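Local coordinates for attaching and effacing protein, pathogenesis factor (Escherichia coli, PDB 4E9L), which acts as a cell adhesin of the intimin/invasin family, probably in bacterial attachment, and is represented here by a run of its immunoglobulin-like domains, at residues Ala91-Thr97 with Asp177-Ala183; Leu126-Ser132 with Met170-Gly175. One frame throughout, in Å; residues are numbered along the deposited sequence.

Contact 1 of 2, residues Ala91-Thr97 with Asp177-Ala183; sequences AAHSSIT and DAAANAA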
# COMPACT_ATOMS: atom_id res chain seq x y z
N ALA A 91 -27.59 -37.49 -19.21
CA ALA A 91 -26.66 -36.49 -18.64
C ALA A 91 -25.44 -37.10 -17.94
O ALA A 91 -24.35 -36.56 -18.07
CB ALA A 91 -27.38 -35.55 -17.69
N ALA A 92 -25.62 -38.22 -17.20
CA ALA A 92 -24.50 -38.88 -16.49
C ALA A 92 -23.39 -39.39 -17.45
O ALA A 92 -22.23 -39.49 -17.03
CB ALA A 92 -25.03 -40.01 -15.61
N HIS A 93 -23.72 -39.65 -18.72
CA HIS A 93 -22.70 -40.10 -19.70
C HIS A 93 -22.21 -38.95 -20.62
O HIS A 93 -21.38 -39.16 -21.50
CB HIS A 93 -23.25 -41.24 -20.55
CG HIS A 93 -23.44 -42.50 -19.78
ND1 HIS A 93 -24.47 -42.64 -18.86
CD2 HIS A 93 -22.71 -43.64 -19.80
CE1 HIS A 93 -24.33 -43.86 -18.35
NE2 HIS A 93 -23.31 -44.51 -18.90
N SER A 94 -22.75 -37.76 -20.43
CA SER A 94 -22.45 -36.60 -21.27
C SER A 94 -21.56 -35.62 -20.56
O SER A 94 -21.57 -35.54 -19.32
CB SER A 94 -23.76 -35.94 -21.71
OG SER A 94 -24.55 -36.86 -22.44
N SER A 95 -20.77 -34.86 -21.33
CA SER A 95 -19.87 -33.89 -20.73
C SER A 95 -19.75 -32.60 -21.53
O SER A 95 -20.19 -32.51 -22.69
CB SER A 95 -18.49 -34.53 -20.54
OG SER A 95 -17.97 -34.86 -21.81
N ILE A 96 -19.12 -31.62 -20.90
CA ILE A 96 -18.89 -30.34 -21.56
C ILE A 96 -17.48 -29.83 -21.25
O ILE A 96 -17.04 -29.89 -20.09
CB ILE A 96 -20.02 -29.29 -21.26
CG1 ILE A 96 -19.73 -27.95 -22.01
CG2 ILE A 96 -20.24 -29.10 -19.73
CD1 ILE A 96 -20.86 -27.01 -22.18
N THR A 97 -16.84 -29.28 -22.28
CA THR A 97 -15.51 -28.66 -22.21
C THR A 97 -15.57 -27.24 -22.74
O THR A 97 -16.28 -26.97 -23.72
CB THR A 97 -14.50 -29.57 -23.00
OG1 THR A 97 -14.32 -30.78 -22.26
CG2 THR A 97 -13.13 -28.92 -23.22
N ASP A 177 -30.31 -30.26 -16.92
CA ASP A 177 -28.88 -30.42 -17.18
C ASP A 177 -28.67 -31.55 -18.19
O ASP A 177 -29.28 -32.62 -18.08
CB ASP A 177 -28.10 -30.75 -15.89
CG ASP A 177 -28.07 -29.66 -14.84
OD1 ASP A 177 -28.33 -28.48 -15.18
OD2 ASP A 177 -27.66 -29.96 -13.70
N ALA A 178 -27.84 -31.28 -19.20
CA ALA A 178 -27.56 -32.22 -20.26
C ALA A 178 -26.10 -32.73 -20.28
O ALA A 178 -25.66 -33.33 -21.26
CB ALA A 178 -27.98 -31.64 -21.61
N ALA A 179 -25.37 -32.53 -19.15
CA ALA A 179 -24.02 -33.03 -18.93
C ALA A 179 -23.89 -33.35 -17.44
O ALA A 179 -24.65 -32.80 -16.64
CB ALA A 179 -22.97 -32.01 -19.35
N ALA A 180 -22.95 -34.22 -17.07
CA ALA A 180 -22.76 -34.66 -15.68
C ALA A 180 -22.35 -33.49 -14.79
O ALA A 180 -22.84 -33.38 -13.68
CB ALA A 180 -21.71 -35.77 -15.60
N ASN A 181 -21.47 -32.62 -15.29
CA ASN A 181 -21.03 -31.43 -14.55
C ASN A 181 -20.87 -30.26 -15.50
O ASN A 181 -20.66 -30.47 -16.68
CB ASN A 181 -19.71 -31.72 -13.82
CG ASN A 181 -19.91 -32.61 -12.62
OD1 ASN A 181 -20.69 -32.32 -11.72
ND2 ASN A 181 -19.30 -33.77 -12.65
N ALA A 182 -20.96 -29.01 -14.98
CA ALA A 182 -20.77 -27.83 -15.80
C ALA A 182 -19.27 -27.71 -16.07
O ALA A 182 -18.48 -28.23 -15.29
CB ALA A 182 -21.24 -26.59 -15.03
N ALA A 183 -18.88 -27.05 -17.17
CA ALA A 183 -17.48 -26.78 -17.50
C ALA A 183 -17.16 -25.46 -16.82
O ALA A 183 -18.02 -24.57 -16.77
CB ALA A 183 -17.29 -26.65 -19.00
O HOH W 1 -18.69 -31.82 -17.94

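Contact 2 of 2, residues Leu126-Ser132 with Met170-Gly175; sequences LNPDAPS and MPKLNG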
# COMPACT_ATOMS: atom_id res chain seq x y z
N LEU A 126 -30.76 -33.63 -31.72
CA LEU A 126 -31.49 -33.05 -30.59
C LEU A 126 -31.84 -31.57 -30.92
O LEU A 126 -31.28 -30.99 -31.85
CB LEU A 126 -30.58 -33.03 -29.33
CG LEU A 126 -30.16 -34.34 -28.70
CD1 LEU A 126 -29.14 -34.08 -27.63
CD2 LEU A 126 -31.35 -35.10 -28.09
N ASN A 127 -32.70 -30.97 -30.10
CA ASN A 127 -33.04 -29.55 -30.18
C ASN A 127 -32.64 -28.93 -28.83
O ASN A 127 -33.47 -28.81 -27.92
CB ASN A 127 -34.52 -29.32 -30.50
CG ASN A 127 -34.86 -27.86 -30.58
OD1 ASN A 127 -34.07 -27.04 -31.07
ND2 ASN A 127 -35.99 -27.49 -30.01
N PRO A 128 -31.34 -28.63 -28.63
CA PRO A 128 -30.92 -28.13 -27.31
C PRO A 128 -31.35 -26.68 -27.03
O PRO A 128 -31.52 -25.87 -27.95
CB PRO A 128 -29.40 -28.28 -27.35
CG PRO A 128 -29.04 -28.14 -28.78
CD PRO A 128 -30.20 -28.74 -29.56
N ASP A 129 -31.45 -26.35 -25.74
CA ASP A 129 -31.72 -25.00 -25.29
C ASP A 129 -30.45 -24.21 -25.55
O ASP A 129 -29.42 -24.79 -25.85
CB ASP A 129 -31.95 -24.97 -23.77
CG ASP A 129 -32.95 -25.96 -23.20
OD1 ASP A 129 -33.62 -26.66 -24.00
OD2 ASP A 129 -33.10 -25.99 -21.96
N ALA A 130 -30.51 -22.90 -25.36
CA ALA A 130 -29.32 -22.06 -25.43
C ALA A 130 -28.38 -22.49 -24.28
O ALA A 130 -28.87 -22.93 -23.24
CB ALA A 130 -29.73 -20.60 -25.21
N PRO A 131 -27.03 -22.39 -24.44
CA PRO A 131 -26.12 -22.73 -23.33
C PRO A 131 -26.43 -21.93 -22.07
O PRO A 131 -26.80 -20.75 -22.16
CB PRO A 131 -24.74 -22.35 -23.88
CG PRO A 131 -24.89 -22.45 -25.38
CD PRO A 131 -26.28 -21.91 -25.62
N SER A 132 -26.36 -22.58 -20.91
CA SER A 132 -26.63 -21.92 -19.64
C SER A 132 -25.30 -21.36 -19.07
O SER A 132 -24.36 -22.13 -18.80
CB SER A 132 -27.32 -22.88 -18.68
OG SER A 132 -27.34 -22.39 -17.36
N MET A 170 -23.21 -24.95 -18.72
CA MET A 170 -23.91 -26.22 -18.67
C MET A 170 -24.89 -26.32 -19.87
O MET A 170 -25.73 -25.41 -20.04
CB MET A 170 -24.66 -26.37 -17.30
CG MET A 170 -25.68 -27.52 -17.22
SD MET A 170 -24.94 -29.20 -17.24
CE MET A 170 -24.36 -29.34 -15.53
N PRO A 171 -24.82 -27.38 -20.72
CA PRO A 171 -25.86 -27.52 -21.75
C PRO A 171 -27.15 -27.99 -21.07
O PRO A 171 -27.11 -28.63 -19.99
CB PRO A 171 -25.30 -28.60 -22.67
CG PRO A 171 -24.45 -29.44 -21.78
CD PRO A 171 -23.92 -28.56 -20.68
N LYS A 172 -28.29 -27.63 -21.66
CA LYS A 172 -29.60 -27.95 -21.14
C LYS A 172 -30.55 -28.42 -22.25
O LYS A 172 -30.41 -28.03 -23.40
CB LYS A 172 -30.19 -26.77 -20.34
CG LYS A 172 -29.38 -26.45 -19.04
CD LYS A 172 -30.12 -25.55 -18.10
CE LYS A 172 -29.39 -25.40 -16.78
NZ LYS A 172 -29.81 -24.16 -16.06
N LEU A 173 -31.48 -29.29 -21.89
CA LEU A 173 -32.48 -29.83 -22.79
C LEU A 173 -33.77 -29.71 -22.03
O LEU A 173 -33.92 -30.33 -20.97
CB LEU A 173 -32.13 -31.30 -23.15
CG LEU A 173 -32.72 -31.85 -24.44
CD1 LEU A 173 -32.11 -31.17 -25.64
CD2 LEU A 173 -32.47 -33.37 -24.55
N ASN A 174 -34.64 -28.76 -22.47
CA ASN A 174 -35.93 -28.43 -21.84
C ASN A 174 -35.76 -28.01 -20.37
O ASN A 174 -36.54 -28.42 -19.51
CB ASN A 174 -36.94 -29.61 -21.98
CG ASN A 174 -37.11 -30.18 -23.38
OD1 ASN A 174 -36.73 -31.32 -23.66
ND2 ASN A 174 -37.76 -29.43 -24.26
N GLY A 175 -34.71 -27.22 -20.10
CA GLY A 175 -34.38 -26.75 -18.76
C GLY A 175 -33.61 -27.73 -17.88
O GLY A 175 -33.19 -27.35 -16.78
O HOH W 2 -35.93 -30.47 -26.90
O HOH W 3 -27.92 -25.84 -23.96

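Contact 1 of 2, residues Ala91-Thr97 with Asp177-Ala183
Ser94 O is approached by two neighbouring groups of the opposite segment. Ala180 N gives it a hydrogen bond of 3.0 Å that is nearly straight at nitrogen (166°) but comes from above the carbonyl plane, while Ala179 CA adds a softer C-H...O contact. Just before this point the chain makes a tight turn, Ser94 N bonding back to Ala91 O. The methyl of Ala91 (CB) lies 3.5 Å from Asp177 O. Ser94 suits the place because its CB rests against Ala178 O while its hydroxyl turns elsewhere, bonding to Asp90 O and Lys116 N. Ala178 O in turn is held by Trp113 NE1.

Further along, one water joins the backbones, accepting from Ile96 N at 3.0 Å and donating to Asn181 O at 2.7 Å. Ile96 carries the apolar part of the contact. With CG1 anti to the backbone N (chi1 -179°), its CG2 branch is left facing the other segment, 3.9 Å from Ala183 CB and 4.0 Å from Ala179 CB; CG2 also lies 3.4 Å from Asn181 O. Small methyls let the backbones come this close, and Ile96 also meets Val169 and Pro171 on the strand 165-173.

Strand 95-99 pairs on its other side with strand 108-114 through Ser95 and Thr97, so the contact bridges the two sheets of an immunoglobulin-like sandwich. The buried Ala179 N has no partner in the model; one direct bond, one water and close methyl packing join the edge strand 95-99 to a loop that does not pair with it as a strand.

Contact 2 of 2, residues Leu126-Ser132 with Met170-Gly175
Asp129 holds CG anti to its carbonyl carbon (chi1 -50°) and its carboxylate turned only slightly, which presents both oxygens to successive backbone N-H groups of the other segment. OD1 accepts from Asn174 N at 2.8 Å, on its syn side and a little out of the carboxylate plane; OD2 accepts from Gly175 N at 2.8 Å through its syn lone pair. Asp129 N closes the arrangement by donating to Lys172 O at 3.1 Å, so the acid is tied by backbone and side chain alike, and the two oxygen bonds limit rotation of the carboxylate. A two-oxygen carboxylate suits the place because two successive N-H groups point at it.

To one side, Leu173 sends CD1 over the backbone of Pro128, 3.7 Å from its CA, while its CD2 meets CD2 of Leu126, the two leucines crossing at about a right angle. Pro128 and Pro131 also rest on Trp146 of strand 142-148. At the far end Ser132 and Met170 form an antiparallel hydrogen-bonded pair, Ser132 N to Met170 O and Met170 N to Ser132 O, each 3.0 Å. The extended chain of Lys172 runs alongside Ser132 CB, and its NZ reaches Ser132 OG at 3.3 Å in a weak bond. A water between the segments accepts from Lys172 N and donates to Asp129 O.

Asn174 and Gly175 both have positive phi (58° and 81°), as in the type I' turn of a tight beta-hairpin; here it joins strands 165-173 and 176-177, and Asp129 accepts from the two N-H groups of the turn.

How the contacts relate
Both contacts lie in the same immunoglobulin-like domain and meet along strand 165-173 and the segment that follows its hairpin. Contact 2 grips the outgoing strand and the turn from the surface, whereas contact 1, more deeply buried, takes up the returning chain and ties it to the edge of the other sheet. Their junction is a probable hydrogen bond from Ala178 N to Pro171 O, backed by Met170 CE packing against Asn181 and Ala182. The chemistry follows position: at the surface a carboxylate, probably charged, and strand pairing do the work, with a weak lysine bond, while in the partly buried contact 1 alanine methyls and an isoleucine pack beside one backbone bond and a water.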